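Local atomic coordinates of sulfur carrier protein ThiS adenylyltransferase (Escherichia coli, PDB entry 1ZUD), a protein that catalyses the ATP-dependent adenylation of the C-terminal glycine of the sulfur carrier protein ThiS, a step of thiamine biosynthesis. Residues L32-G37 with Q105-E110; A119-D124 with I206-G211; E134-C139 with T144-A149; Q157-T162 with C172-N177; E218-D223 with W229-L234. One frame throughout, in Å; residues are numbered along the deposited sequence. Where two conformers were deposited one is given.

Contact 1 of 5, residues L32-G37 with Q105-E110; sequences LIIGLG and QRLTGE
Leu107 meets Leu32 and Ile34 through a single methyl, and tracing its side chain outward shows how. Its CB points toward strand 30-34, but contact comes only further out. At CB the chain turns so that CG lies opposite the carbonyl carbon and beside the backbone N (chi1 -78°), which carries the branch point in the direction of the strand. Of the two methyls beyond CG, CD1 does the touching: it lies 4.0 Å from Leu32 CD1 and 4.2 Å from Ile34 CG1. Leu32 and Leu107 extend toward each other and meet tip to tip, whereas Ile34 runs at about a right angle to Leu107 and offers the middle of its longer branch. The backbones stay well apart, with Ile34 CA and Leu107 CA 7.9 Å from each other, so side chains alone span the gap. Leu112 of helix 109-118 packs on both Ile34 and Leu107, and Ala58 of strand 54-58 also touches Leu107. Strand 30-34 leads into Gly35 and Gly37, consistent with the glycine-rich turn of a Rossmann-type nucleotide fold, and Leu107 is assigned to the ATP site, which holds no nucleotide in this structure. All three touching residues are buried and no hydrogen bond crosses between the segments. The chemistry is therefore purely apolar: dispersion and the exclusion of water, without directional bonds, join the strand to the loop that carries this leucine.

Contact 2 of 5, residues A119-D124 with I206-G211; sequences ADVVLD and IKLLSG. With NA (sodium ion), chain J.
Val121 packs its branched side chain against two successive leucines of helix 191-210. The firmer of the two contacts is with Leu209, whose CD2 lies 4.0 Å from Val121 CG1. Chi1 of 58° places this CG1 between the backbone N and the carbonyl carbon, while CG2 lies opposite the N and is turned to Leu208. That leucine occupies two positions, so its contact holds for one of them: there Leu208 CD2 comes within 3.6 Å of Val121 CB, and the two side chains run alongside one another, pointing opposite ways. Leu209 CD2 also reaches Asp120 CB at 3.8 Å. Only the methylene of Asp120 is used here, for its carboxylate accepts a hydrogen bond from Gln30 N. Near the end of the helix, Ser210 N donates to Ile206 O at 2.9 Å. At the start of the other segment, Ala119 O binds a sodium ion at 2.4 Å, with Val116, Ala117 and Thr144 supplying further protein ligands. A helix laid by its leucines against a central parallel strand, 121-124, is the alpha/beta layering characteristic of Rossmann-like folds.

Contact 3 of 5, residues E134-C139 with T144-A149; sequences EINAAC and TPLITA. With NA (sodium ion), chain J.
The contact belongs to the beta-alpha-beta unit made by strand 121-124, helix 129-141 and strand 146-152, and it joins the helix to the strand that follows it. Leu146 and Cys139 carry the packing about equally. With CG of Leu146 opposite its backbone N (chi1 171°), its two methyls spread over successive residues of the helix: CD1 lies 3.8 Å from Ile135 CG2, and CD2 is 3.7 Å from Asn136 CA. Both helical side chains cross that of Leu146 at about a right angle. One turn further along, Cys139 SG stands 3.9 Å from Leu146 CB, at the root of the leucine, and Cys139 CB lies 3.3 Å from Thr144 O. The axes of the short segments 134-139 and 146-149 approach to 9.9 Å and run nearly antiparallel, at 164°, as expected where a helix runs back along one face of a Rossmann-like sheet to begin the next parallel strand. The turn between them is closed by a hydrogen bond from Thr144 N to Cys139 O, 2.9 Å long and close to straight (168° at the hydrogen). Thr144 OG1 coordinates the sodium ion at 2.4 Å, beside two waters and the carbonyl oxygens of Val116, Ala117 and Ala119. On the far end of Asn136, OD1 accepts a hydrogen bond from Tyr170 N, at the start of helix 170-173 and next to the zinc ligand Cys169.

Contact 4 of 5, residues Q157-T162 with C172-N177; sequences QLMVLT and CLWPDN. With ZN (zinc ion), chain H.
Met159, Trp174 and Leu173 bury the most surface here, and Gln157 completes the group. Met159 meets Leu173 obliquely: Leu173 CD2 sits 3.8 Å from Met159 SD and equally far from Met159 CE. This double approach follows from a bend at the thioether (chi3 -118°), which turns the terminal methyl back beside the leucine. Leu173 also serves its neighbour, because its CG rests 3.6 Å above the plane of the Trp174 ring, nearer the ring's periphery than its middle. Gln157 approaches the indole with its amide nearly parallel to the ring, the planes only 6° apart, yet OE1 comes no closer than 4.0 Å to Trp174 CZ2. Their polar link is a water, which donates to Gln157 OE1 at 2.7 Å and accepts from Trp174 NE1 at 3.0 Å. The amide is held from the other protein as well: Gln157 NE2 donates to Gln61 O of the ThiS chain, and Gln157 OE1 accepts from Ile63 N of that chain, so this end of the contact forms part of the ThiS-binding surface. Just before the leucine, Cys172 SG binds zinc at 2.3 Å, and Cys169, Cys240 and Cys243 complete the four-cysteine site. The contact thus lays the end of helix 170-173 over strand 155-161, which runs in the sheet between strands 146-152 and 218-223; Leu219 of the latter packs on both Met159 and Leu173.

Contact 5 of 5, residues E218-D223 with W229-L234; sequences ELRLFD and WRSLAL
Phe222 and Trp229 face each other across a beta hairpin, strands 218-223 and 228-233, at one end of the mixed sheet. Their rings form an offset stack: the phenyl and the five-membered ring of the indole have centroids 4.5 Å apart and planes inclined by 22°. The six-membered ring of the indole receives a different atom, Phe222 CB, which points at its centroid from 3.5 Å in a CH-pi contact only 9° off the normal. The tryptophan thus lies over both the root and the ring of the phenylalanine. Trp229 also stacks with Trp229 of the second subunit, carrying the aromatic arrangement into the dimer interface. On the same face, Glu218 CG packs on Ser231 CB, and a water joins Ser231 OG to Glu218 OE1, the latter bond being weak. The opposite face is mostly leucine, with Arg230 beside them: Leu221 and Leu232 cross at about a right angle with their CD1 methyls 3.6 Å apart, while Leu221 CB lies against Arg230 CG, the aliphatic part of an arginine whose guanidinium pairs with Asp7 of the ThiS chain. Phe60 of ThiS packs on Leu219 and Leu232, making this face part of the carrier's docking surface. Two hydrogen-bonded pairs, Leu219 with Leu232 and Leu221 with Arg230, alternate with three non-hydrogen-bonded ones, among them Phe222 with Trp229. In the first, Leu219 N donates to Leu232 O at 2.7 Å, and Leu232 N returns a bond to Leu219 O at 2.8 Å.

From the N terminus, strand 30-34 opens contact 1, which closes a loop of 67 residues when the chain reaches 105-110. Contact 2 opens next, at 119-124, and closes only at the end of helix 191-210; contacts 3 and 4 follow one another inside its loop. Contact 5 comes last, a short hairpin after that helix. None cross. Strands place them in order across one sheet: 30-34, 121-124, 146-152, 155-161, 218-223, 228-233. Adjacent strands join contact 1 to 2, 2 to 3, 3 to 4 and 4 to 5. Contacts 2 and 3 share the sodium ion, whereas contacts 1 and 5 lie on opposite sides of the chain's centre, about 25 Å apart between centres.

Contact 1 of 5, residues L32-G37 with Q105-E110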
# COMPACT_ATOMS: atom_id res chain seq x y z
N LEU C 32 14.26 10.75 9.96
CA LEU C 32 15.24 9.69 10.17
C LEU C 32 14.58 8.36 9.77
O LEU C 32 13.54 7.96 10.35
CB LEU C 32 15.71 9.62 11.64
CG LEU C 32 16.55 8.41 12.10
CD1 LEU C 32 17.97 8.34 11.41
CD2 LEU C 32 16.68 8.49 13.61
N ILE C 33 15.19 7.67 8.79
CA ILE C 33 14.71 6.35 8.37
C ILE C 33 15.72 5.31 8.92
O ILE C 33 16.91 5.28 8.54
CB ILE C 33 14.62 6.22 6.81
CG1 ILE C 33 13.64 7.31 6.26
CG2 ILE C 33 14.14 4.77 6.42
CD1 ILE C 33 13.67 7.49 4.69
N ILE C 34 15.25 4.48 9.83
CA ILE C 34 16.14 3.46 10.40
C ILE C 34 15.82 2.11 9.74
O ILE C 34 14.76 1.55 9.97
CB ILE C 34 15.95 3.38 11.91
CG1 ILE C 34 16.12 4.79 12.49
CG2 ILE C 34 17.02 2.49 12.51
CD1 ILE C 34 15.77 4.83 14.00
N GLY C 35 16.74 1.61 8.91
CA GLY C 35 16.50 0.37 8.18
C GLY C 35 16.31 0.69 6.71
O GLY C 35 15.41 1.41 6.34
N LEU C 36 17.21 0.22 5.85
CA LEU C 36 17.09 0.49 4.41
C LEU C 36 16.82 -0.80 3.64
O LEU C 36 17.53 -1.17 2.67
CB LEU C 36 18.38 1.17 3.91
CG LEU C 36 18.60 2.56 4.52
CD1 LEU C 36 19.99 3.17 4.13
CD2 LEU C 36 17.43 3.45 4.07
N GLY C 37 15.75 -1.47 4.07
CA GLY C 37 15.34 -2.74 3.48
C GLY C 37 14.06 -2.67 2.70
O GLY C 37 13.84 -1.72 1.96
N GLN C 105 25.49 2.34 10.16
CA GLN C 105 25.68 1.81 11.48
C GLN C 105 24.35 1.27 12.01
O GLN C 105 23.28 1.50 11.41
CB GLN C 105 26.31 2.91 12.37
CG GLN C 105 25.37 4.03 12.72
CD GLN C 105 26.01 5.13 13.54
OE1 GLN C 105 26.44 6.15 12.99
NE2 GLN C 105 26.08 4.94 14.85
N ARG C 106 24.45 0.50 13.10
CA ARG C 106 23.28 -0.07 13.79
C ARG C 106 23.15 0.96 14.89
O ARG C 106 23.92 0.95 15.85
CB ARG C 106 23.60 -1.45 14.39
CG ARG C 106 22.41 -2.09 15.15
CD ARG C 106 22.74 -3.51 15.62
NE ARG C 106 21.67 -4.15 16.39
CZ ARG C 106 21.39 -3.89 17.67
NH1 ARG C 106 22.10 -2.99 18.36
NH2 ARG C 106 20.41 -4.55 18.28
N LEU C 107 22.19 1.85 14.71
CA LEU C 107 22.00 2.95 15.64
C LEU C 107 21.57 2.45 16.96
O LEU C 107 20.55 1.78 17.06
CB LEU C 107 20.93 3.91 15.14
CG LEU C 107 21.28 4.91 14.04
CD1 LEU C 107 20.03 5.74 13.67
CD2 LEU C 107 22.41 5.82 14.55
N THR C 108 22.32 2.80 17.98
CA THR C 108 21.97 2.41 19.32
C THR C 108 22.57 3.41 20.33
O THR C 108 23.49 4.19 20.01
CB THR C 108 22.48 0.95 19.62
OG1 THR C 108 22.04 0.56 20.92
CG2 THR C 108 24.02 0.88 19.56
N GLY C 109 22.06 3.35 21.54
CA GLY C 109 22.57 4.22 22.58
C GLY C 109 22.63 5.68 22.24
O GLY C 109 21.66 6.26 21.71
N GLU C 110 23.78 6.29 22.52
CA GLU C 110 23.97 7.71 22.28
C GLU C 110 23.80 8.16 20.82
O GLU C 110 23.26 9.23 20.57
CB GLU C 110 25.36 8.09 22.79
CG GLU C 110 25.80 9.48 22.50
CD GLU C 110 27.32 9.61 22.61
OE1 GLU C 110 28.02 9.31 21.61
OE2 GLU C 110 27.81 9.99 23.70

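Contact 2 of 5, residues A119-D124 with I206-G211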
# COMPACT_ATOMS: atom_id res chain seq x y z
N ALA C 119 15.79 14.52 14.37
CA ALA C 119 14.69 14.28 13.41
C ALA C 119 13.34 14.85 13.87
O ALA C 119 13.06 14.92 15.08
CB ALA C 119 14.51 12.75 13.17
N ASP C 120 12.52 15.30 12.92
CA ASP C 120 11.15 15.74 13.26
C ASP C 120 10.25 14.52 13.38
O ASP C 120 9.20 14.52 14.07
CB ASP C 120 10.61 16.66 12.19
CG ASP C 120 11.38 17.96 12.13
OD1 ASP C 120 11.40 18.66 13.18
OD2 ASP C 120 11.99 18.29 11.08
N VAL C 121 10.63 13.47 12.68
CA VAL C 121 9.84 12.22 12.77
C VAL C 121 10.74 11.06 12.43
O VAL C 121 11.65 11.19 11.60
CB VAL C 121 8.61 12.22 11.78
CG1 VAL C 121 9.05 12.42 10.34
CG2 VAL C 121 7.88 10.87 11.88
N VAL C 122 10.49 9.93 13.06
CA VAL C 122 11.34 8.76 12.84
C VAL C 122 10.54 7.64 12.14
O VAL C 122 9.37 7.37 12.51
CB VAL C 122 11.90 8.24 14.20
CG1 VAL C 122 12.69 6.88 14.01
CG2 VAL C 122 12.78 9.31 14.84
N LEU C 123 11.14 7.02 11.12
CA LEU C 123 10.48 5.86 10.50
C LEU C 123 11.26 4.63 10.94
O LEU C 123 12.49 4.52 10.69
CB LEU C 123 10.48 5.89 8.97
CG LEU C 123 9.85 6.96 8.12
CD1 LEU C 123 9.26 6.37 6.81
CD2 LEU C 123 8.84 7.69 8.90
N ASP C 124 10.58 3.75 11.68
CA ASP C 124 11.18 2.49 12.13
C ASP C 124 10.93 1.44 11.01
O ASP C 124 9.83 0.96 10.84
CB ASP C 124 10.57 2.00 13.43
CG ASP C 124 10.90 0.53 13.75
OD1 ASP C 124 11.87 -0.05 13.19
OD2 ASP C 124 10.18 -0.06 14.59
N ILE C 206 4.46 12.40 5.40
CA ILE C 206 4.13 13.60 4.67
C ILE C 206 2.96 14.30 5.31
O ILE C 206 2.96 15.52 5.41
CB ILE C 206 3.80 13.26 3.20
CG1 ILE C 206 5.10 12.74 2.54
CG2 ILE C 206 3.27 14.47 2.44
CD1 ILE C 206 4.89 11.98 1.25
N LYS C 207 1.97 13.53 5.74
CA LYS C 207 0.80 14.12 6.40
C LYS C 207 1.22 14.77 7.72
O LYS C 207 0.77 15.91 8.03
CB LYS C 207 -0.31 13.07 6.64
CG LYS C 207 -1.00 12.63 5.33
CD LYS C 207 -2.20 11.71 5.59
CE LYS C 207 -1.74 10.41 6.26
NZ LYS C 207 -2.90 9.53 6.53
N LEU C 208 2.06 14.07 8.48
CA LEU C 208 2.47 14.62 9.76
C LEU C 208 3.30 15.88 9.58
O LEU C 208 3.07 16.88 10.27
CB LEU C 208 3.28 13.62 10.56
CG LEU C 208 4.07 14.27 11.70
CD1 LEU C 208 3.16 14.53 12.89
CD2 LEU C 208 5.18 13.37 12.08
N LEU C 209 4.26 15.86 8.65
CA LEU C 209 5.11 17.00 8.44
C LEU C 209 4.39 18.18 7.78
O LEU C 209 4.74 19.33 8.00
CB LEU C 209 6.34 16.61 7.62
CG LEU C 209 7.22 15.54 8.31
CD1 LEU C 209 8.23 15.00 7.29
CD2 LEU C 209 7.91 16.12 9.50
N SER C 210 3.38 17.92 6.96
CA SER C 210 2.76 19.07 6.31
C SER C 210 1.58 19.58 7.14
O SER C 210 0.97 20.57 6.82
CB SER C 210 2.32 18.70 4.89
OG SER C 210 1.37 17.67 4.93
N GLY C 211 1.25 18.88 8.22
CA GLY C 211 0.16 19.34 9.05
C GLY C 211 -1.23 18.95 8.59
O GLY C 211 -2.17 19.67 8.84
NA NA J . 13.46 14.71 17.46
O HOH W 1 12.05 16.67 17.35
O HOH W 2 13.69 15.50 19.85

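Contact 3 of 5, residues E134-C139 with T144-A149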
# COMPACT_ATOMS: atom_id res chain seq x y z
N GLU C 134 14.16 -0.31 21.32
CA GLU C 134 15.12 0.75 21.63
C GLU C 134 14.71 2.07 20.95
O GLU C 134 14.84 3.14 21.53
CB GLU C 134 16.59 0.37 21.23
CG GLU C 134 17.62 0.97 22.23
CD GLU C 134 19.09 1.11 21.73
OE1 GLU C 134 19.55 0.28 20.93
OE2 GLU C 134 19.78 2.05 22.17
N ILE C 135 14.25 1.99 19.70
CA ILE C 135 13.83 3.17 18.97
C ILE C 135 12.60 3.83 19.61
O ILE C 135 12.52 5.05 19.72
CB ILE C 135 13.51 2.79 17.47
CG1 ILE C 135 14.81 2.41 16.74
CG2 ILE C 135 12.85 3.97 16.74
CD1 ILE C 135 14.52 1.59 15.38
N ASN C 136 11.63 2.99 20.00
CA ASN C 136 10.43 3.46 20.63
C ASN C 136 10.78 4.18 21.94
O ASN C 136 10.23 5.25 22.24
CB ASN C 136 9.51 2.28 20.93
CG ASN C 136 8.29 2.70 21.79
OD1 ASN C 136 7.39 3.36 21.31
ND2 ASN C 136 8.30 2.30 23.07
N ALA C 137 11.68 3.60 22.72
CA ALA C 137 12.08 4.20 24.02
C ALA C 137 12.72 5.57 23.77
O ALA C 137 12.47 6.52 24.50
CB ALA C 137 13.07 3.28 24.75
N ALA C 138 13.56 5.67 22.74
CA ALA C 138 14.20 6.95 22.43
C ALA C 138 13.18 7.98 21.94
O ALA C 138 13.26 9.14 22.33
CB ALA C 138 15.31 6.78 21.34
N CYS C 139 12.25 7.56 21.07
CA CYS C 139 11.27 8.50 20.57
C CYS C 139 10.39 9.05 21.70
O CYS C 139 10.09 10.25 21.74
CB CYS C 139 10.37 7.81 19.50
SG CYS C 139 11.38 7.59 17.94
N THR C 144 9.49 12.55 20.07
CA THR C 144 9.55 12.63 18.60
C THR C 144 8.59 11.57 18.04
O THR C 144 8.62 10.43 18.48
CB THR C 144 11.02 12.32 18.13
OG1 THR C 144 11.90 13.33 18.69
CG2 THR C 144 11.15 12.28 16.59
N PRO C 145 7.69 11.97 17.12
CA PRO C 145 6.72 11.07 16.51
C PRO C 145 7.43 9.88 15.90
O PRO C 145 8.52 10.01 15.32
CB PRO C 145 6.04 11.94 15.43
CG PRO C 145 6.29 13.33 15.83
CD PRO C 145 7.57 13.36 16.61
N LEU C 146 6.80 8.72 15.99
CA LEU C 146 7.38 7.49 15.45
C LEU C 146 6.36 6.77 14.53
O LEU C 146 5.20 6.52 14.91
CB LEU C 146 7.84 6.55 16.63
CG LEU C 146 8.27 5.12 16.28
CD1 LEU C 146 9.50 5.15 15.37
CD2 LEU C 146 8.60 4.32 17.52
N ILE C 147 6.78 6.48 13.30
CA ILE C 147 5.90 5.76 12.37
C ILE C 147 6.56 4.43 12.18
O ILE C 147 7.65 4.32 11.63
CB ILE C 147 5.76 6.55 11.02
CG1 ILE C 147 5.13 7.92 11.31
CG2 ILE C 147 4.88 5.76 10.03
CD1 ILE C 147 5.18 8.95 10.14
N THR C 148 5.88 3.38 12.59
CA THR C 148 6.49 2.07 12.52
C THR C 148 5.70 1.09 11.72
O THR C 148 4.49 1.10 11.75
CB THR C 148 6.71 1.48 14.01
OG1 THR C 148 7.29 0.16 13.92
CG2 THR C 148 5.35 1.36 14.77
N ALA C 149 6.40 0.20 11.02
CA ALA C 149 5.69 -0.81 10.21
C ALA C 149 6.51 -2.09 10.14
O ALA C 149 7.68 -2.08 10.43
CB ALA C 149 5.41 -0.26 8.79
NA NA J . 13.46 14.71 17.46
O HOH W 1 12.05 16.67 17.35
O HOH W 2 13.69 15.50 19.85

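Contact 4 of 5, residues Q157-T162 with C172-N177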
# COMPACT_ATOMS: atom_id res chain seq x y z
N GLN C 157 1.85 -4.73 9.30
CA GLN C 157 1.36 -4.01 10.47
C GLN C 157 1.91 -2.61 10.40
O GLN C 157 3.06 -2.43 10.07
CB GLN C 157 1.84 -4.70 11.78
CG GLN C 157 1.39 -6.18 11.84
CD GLN C 157 1.78 -6.93 13.15
OE1 GLN C 157 2.71 -6.53 13.84
NE2 GLN C 157 1.08 -8.03 13.44
N LEU C 158 1.10 -1.60 10.75
CA LEU C 158 1.56 -0.22 10.72
C LEU C 158 0.88 0.60 11.88
O LEU C 158 -0.29 0.38 12.17
CB LEU C 158 1.17 0.39 9.37
CG LEU C 158 1.20 1.90 9.23
CD1 LEU C 158 2.64 2.35 9.22
CD2 LEU C 158 0.50 2.31 7.91
N MET C 159 1.62 1.51 12.51
CA MET C 159 1.04 2.39 13.54
C MET C 159 1.78 3.70 13.51
O MET C 159 3.02 3.73 13.33
CB MET C 159 1.27 1.89 14.97
CG MET C 159 1.21 0.46 15.22
SD MET C 159 1.66 0.32 16.98
CE MET C 159 3.09 -0.63 16.80
N VAL C 160 1.04 4.79 13.75
CA VAL C 160 1.63 6.15 13.87
C VAL C 160 1.52 6.54 15.37
O VAL C 160 0.39 6.64 15.91
CB VAL C 160 0.87 7.19 13.04
CG1 VAL C 160 1.57 8.54 13.24
CG2 VAL C 160 0.87 6.79 11.51
N LEU C 161 2.65 6.71 16.04
CA LEU C 161 2.63 7.03 17.48
C LEU C 161 3.19 8.42 17.66
O LEU C 161 4.34 8.73 17.25
CB LEU C 161 3.47 6.03 18.26
CG LEU C 161 3.27 4.58 17.94
CD1 LEU C 161 4.47 3.77 18.47
CD2 LEU C 161 1.99 4.13 18.55
N THR C 162 2.37 9.29 18.22
CA THR C 162 2.82 10.68 18.39
C THR C 162 2.64 11.17 19.83
O THR C 162 1.79 10.66 20.53
CB THR C 162 2.01 11.66 17.50
OG1 THR C 162 0.62 11.61 17.90
CG2 THR C 162 2.09 11.24 16.02
N CYS C 172 3.55 -0.40 24.81
CA CYS C 172 2.23 -0.67 25.45
C CYS C 172 1.55 -1.85 24.76
O CYS C 172 0.81 -2.63 25.37
CB CYS C 172 1.25 0.52 25.35
SG CYS C 172 1.71 2.01 26.29
N LEU C 173 1.80 -1.98 23.46
CA LEU C 173 1.20 -3.05 22.67
C LEU C 173 1.99 -4.35 22.73
O LEU C 173 1.41 -5.43 22.78
CB LEU C 173 1.12 -2.57 21.19
CG LEU C 173 0.64 -3.56 20.14
CD1 LEU C 173 -0.78 -4.02 20.52
CD2 LEU C 173 0.62 -2.87 18.72
N TRP C 174 3.31 -4.24 22.60
CA TRP C 174 4.23 -5.36 22.60
C TRP C 174 5.19 -5.28 23.79
O TRP C 174 6.18 -4.50 23.79
CB TRP C 174 5.09 -5.36 21.30
CG TRP C 174 4.24 -5.41 20.03
CD1 TRP C 174 4.22 -4.47 19.03
CD2 TRP C 174 3.29 -6.42 19.65
NE1 TRP C 174 3.32 -4.84 18.06
CE2 TRP C 174 2.74 -6.03 18.41
CE3 TRP C 174 2.86 -7.63 20.24
CZ2 TRP C 174 1.77 -6.79 17.73
CZ3 TRP C 174 1.90 -8.40 19.57
CH2 TRP C 174 1.37 -7.97 18.33
N PRO C 175 4.92 -6.09 24.82
CA PRO C 175 5.83 -6.05 25.97
C PRO C 175 7.09 -6.86 25.63
O PRO C 175 8.13 -6.68 26.23
CB PRO C 175 5.02 -6.71 27.10
CG PRO C 175 3.55 -6.54 26.69
CD PRO C 175 3.62 -6.70 25.15
N ASP C 176 7.00 -7.73 24.63
CA ASP C 176 8.12 -8.62 24.25
C ASP C 176 9.37 -7.95 23.72
O ASP C 176 9.29 -6.98 22.94
CB ASP C 176 7.66 -9.64 23.19
CG ASP C 176 6.21 -10.07 23.37
OD1 ASP C 176 5.97 -11.15 23.95
OD2 ASP C 176 5.32 -9.31 22.94
N ASN C 177 10.52 -8.51 24.07
CA ASN C 177 11.80 -7.98 23.59
C ASN C 177 12.39 -8.90 22.50
O ASN C 177 13.48 -8.61 21.98
CB ASN C 177 12.79 -7.85 24.75
CG ASN C 177 13.79 -6.74 24.53
OD1 ASN C 177 13.75 -5.72 25.22
ND2 ASN C 177 14.68 -6.93 23.56
ZN ZN H . 3.89 2.73 26.48
O HOH W 3 3.50 -4.23 15.08

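Contact 5 of 5, residues E218-D223 with W229-L234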
# COMPACT_ATOMS: atom_id res chain seq x y z
N GLU C 218 -3.56 4.17 15.98
CA GLU C 218 -4.39 3.16 15.37
C GLU C 218 -3.45 2.07 14.82
O GLU C 218 -2.50 2.41 14.13
CB GLU C 218 -5.07 3.90 14.24
CG GLU C 218 -6.23 3.33 13.56
CD GLU C 218 -6.79 4.39 12.59
OE1 GLU C 218 -6.03 4.86 11.70
OE2 GLU C 218 -7.98 4.75 12.74
N LEU C 219 -3.70 0.79 15.09
CA LEU C 219 -2.87 -0.26 14.54
C LEU C 219 -3.59 -0.71 13.24
O LEU C 219 -4.77 -1.03 13.27
CB LEU C 219 -2.72 -1.44 15.52
CG LEU C 219 -2.04 -2.68 14.93
CD1 LEU C 219 -0.57 -2.32 14.62
CD2 LEU C 219 -2.13 -3.86 15.92
N ARG C 220 -2.89 -0.63 12.09
CA ARG C 220 -3.47 -1.02 10.81
C ARG C 220 -2.84 -2.35 10.39
O ARG C 220 -1.64 -2.49 10.33
CB ARG C 220 -3.23 0.12 9.82
CG ARG C 220 -4.08 1.33 10.20
CD ARG C 220 -3.49 2.66 9.71
NE ARG C 220 -3.37 2.69 8.25
CZ ARG C 220 -2.77 3.67 7.56
NH1 ARG C 220 -2.25 4.73 8.20
NH2 ARG C 220 -2.66 3.57 6.24
N LEU C 221 -3.67 -3.34 10.13
CA LEU C 221 -3.19 -4.68 9.79
C LEU C 221 -3.62 -5.02 8.36
O LEU C 221 -4.76 -4.80 7.96
CB LEU C 221 -3.75 -5.74 10.77
CG LEU C 221 -3.56 -5.41 12.28
CD1 LEU C 221 -4.30 -6.48 13.14
CD2 LEU C 221 -2.10 -5.41 12.68
N PHE C 222 -2.69 -5.55 7.61
CA PHE C 222 -2.98 -5.88 6.21
C PHE C 222 -2.79 -7.38 5.97
O PHE C 222 -1.78 -7.95 6.36
CB PHE C 222 -2.01 -5.06 5.30
CG PHE C 222 -2.17 -5.35 3.80
CD1 PHE C 222 -3.42 -5.34 3.21
CD2 PHE C 222 -1.05 -5.60 3.02
CE1 PHE C 222 -3.60 -5.57 1.84
CE2 PHE C 222 -1.19 -5.83 1.61
CZ PHE C 222 -2.46 -5.82 1.03
N ASP C 223 -3.77 -8.04 5.35
CA ASP C 223 -3.60 -9.45 4.94
C ASP C 223 -3.57 -9.34 3.36
O ASP C 223 -4.59 -9.16 2.73
CB ASP C 223 -4.81 -10.30 5.37
CG ASP C 223 -4.71 -11.77 4.89
OD1 ASP C 223 -3.99 -12.06 3.88
OD2 ASP C 223 -5.38 -12.62 5.51
N TRP C 229 -7.93 -5.04 5.08
CA TRP C 229 -7.27 -4.21 6.07
C TRP C 229 -8.20 -4.13 7.30
O TRP C 229 -9.42 -4.22 7.15
CB TRP C 229 -7.13 -2.76 5.59
CG TRP C 229 -6.04 -2.59 4.61
CD1 TRP C 229 -6.14 -2.71 3.26
CD2 TRP C 229 -4.70 -2.22 4.90
NE1 TRP C 229 -4.94 -2.40 2.68
CE2 TRP C 229 -4.03 -2.10 3.67
CE3 TRP C 229 -4.00 -1.97 6.09
CZ2 TRP C 229 -2.67 -1.74 3.58
CZ3 TRP C 229 -2.65 -1.61 6.00
CH2 TRP C 229 -2.00 -1.51 4.72
N ARG C 230 -7.64 -4.01 8.49
CA ARG C 230 -8.50 -3.73 9.66
C ARG C 230 -7.73 -2.71 10.47
O ARG C 230 -6.51 -2.67 10.39
CB ARG C 230 -8.81 -4.99 10.45
CG ARG C 230 -7.72 -5.63 11.13
CD ARG C 230 -7.94 -7.14 11.02
NE ARG C 230 -9.31 -7.46 11.37
CZ ARG C 230 -9.88 -8.65 11.23
NH1 ARG C 230 -9.21 -9.68 10.74
NH2 ARG C 230 -11.13 -8.79 11.63
N SER C 231 -8.45 -1.85 11.20
CA SER C 231 -7.87 -0.80 12.01
C SER C 231 -8.29 -1.05 13.43
O SER C 231 -9.49 -1.18 13.70
CB SER C 231 -8.39 0.59 11.58
OG SER C 231 -7.79 0.98 10.34
N LEU C 232 -7.32 -1.09 14.34
CA LEU C 232 -7.62 -1.33 15.77
C LEU C 232 -7.16 -0.13 16.57
O LEU C 232 -6.08 0.42 16.32
CB LEU C 232 -6.89 -2.59 16.24
CG LEU C 232 -7.18 -3.81 15.35
CD1 LEU C 232 -6.23 -4.96 15.76
CD2 LEU C 232 -8.69 -4.24 15.52
N ALA C 233 -7.98 0.31 17.53
CA ALA C 233 -7.60 1.47 18.34
C ALA C 233 -6.59 0.99 19.36
O ALA C 233 -6.86 0.02 20.09
CB ALA C 233 -8.88 2.04 19.08
N LEU C 234 -5.42 1.66 19.42
CA LEU C 234 -4.39 1.30 20.37
C LEU C 234 -4.87 1.75 21.79
O LEU C 234 -5.82 2.53 21.91
CB LEU C 234 -3.07 2.01 20.02
CG LEU C 234 -2.40 1.41 18.75
CD1 LEU C 234 -1.23 2.28 18.30
CD2 LEU C 234 -1.92 -0.00 19.08
O HOH W 4 -7.35 3.46 9.77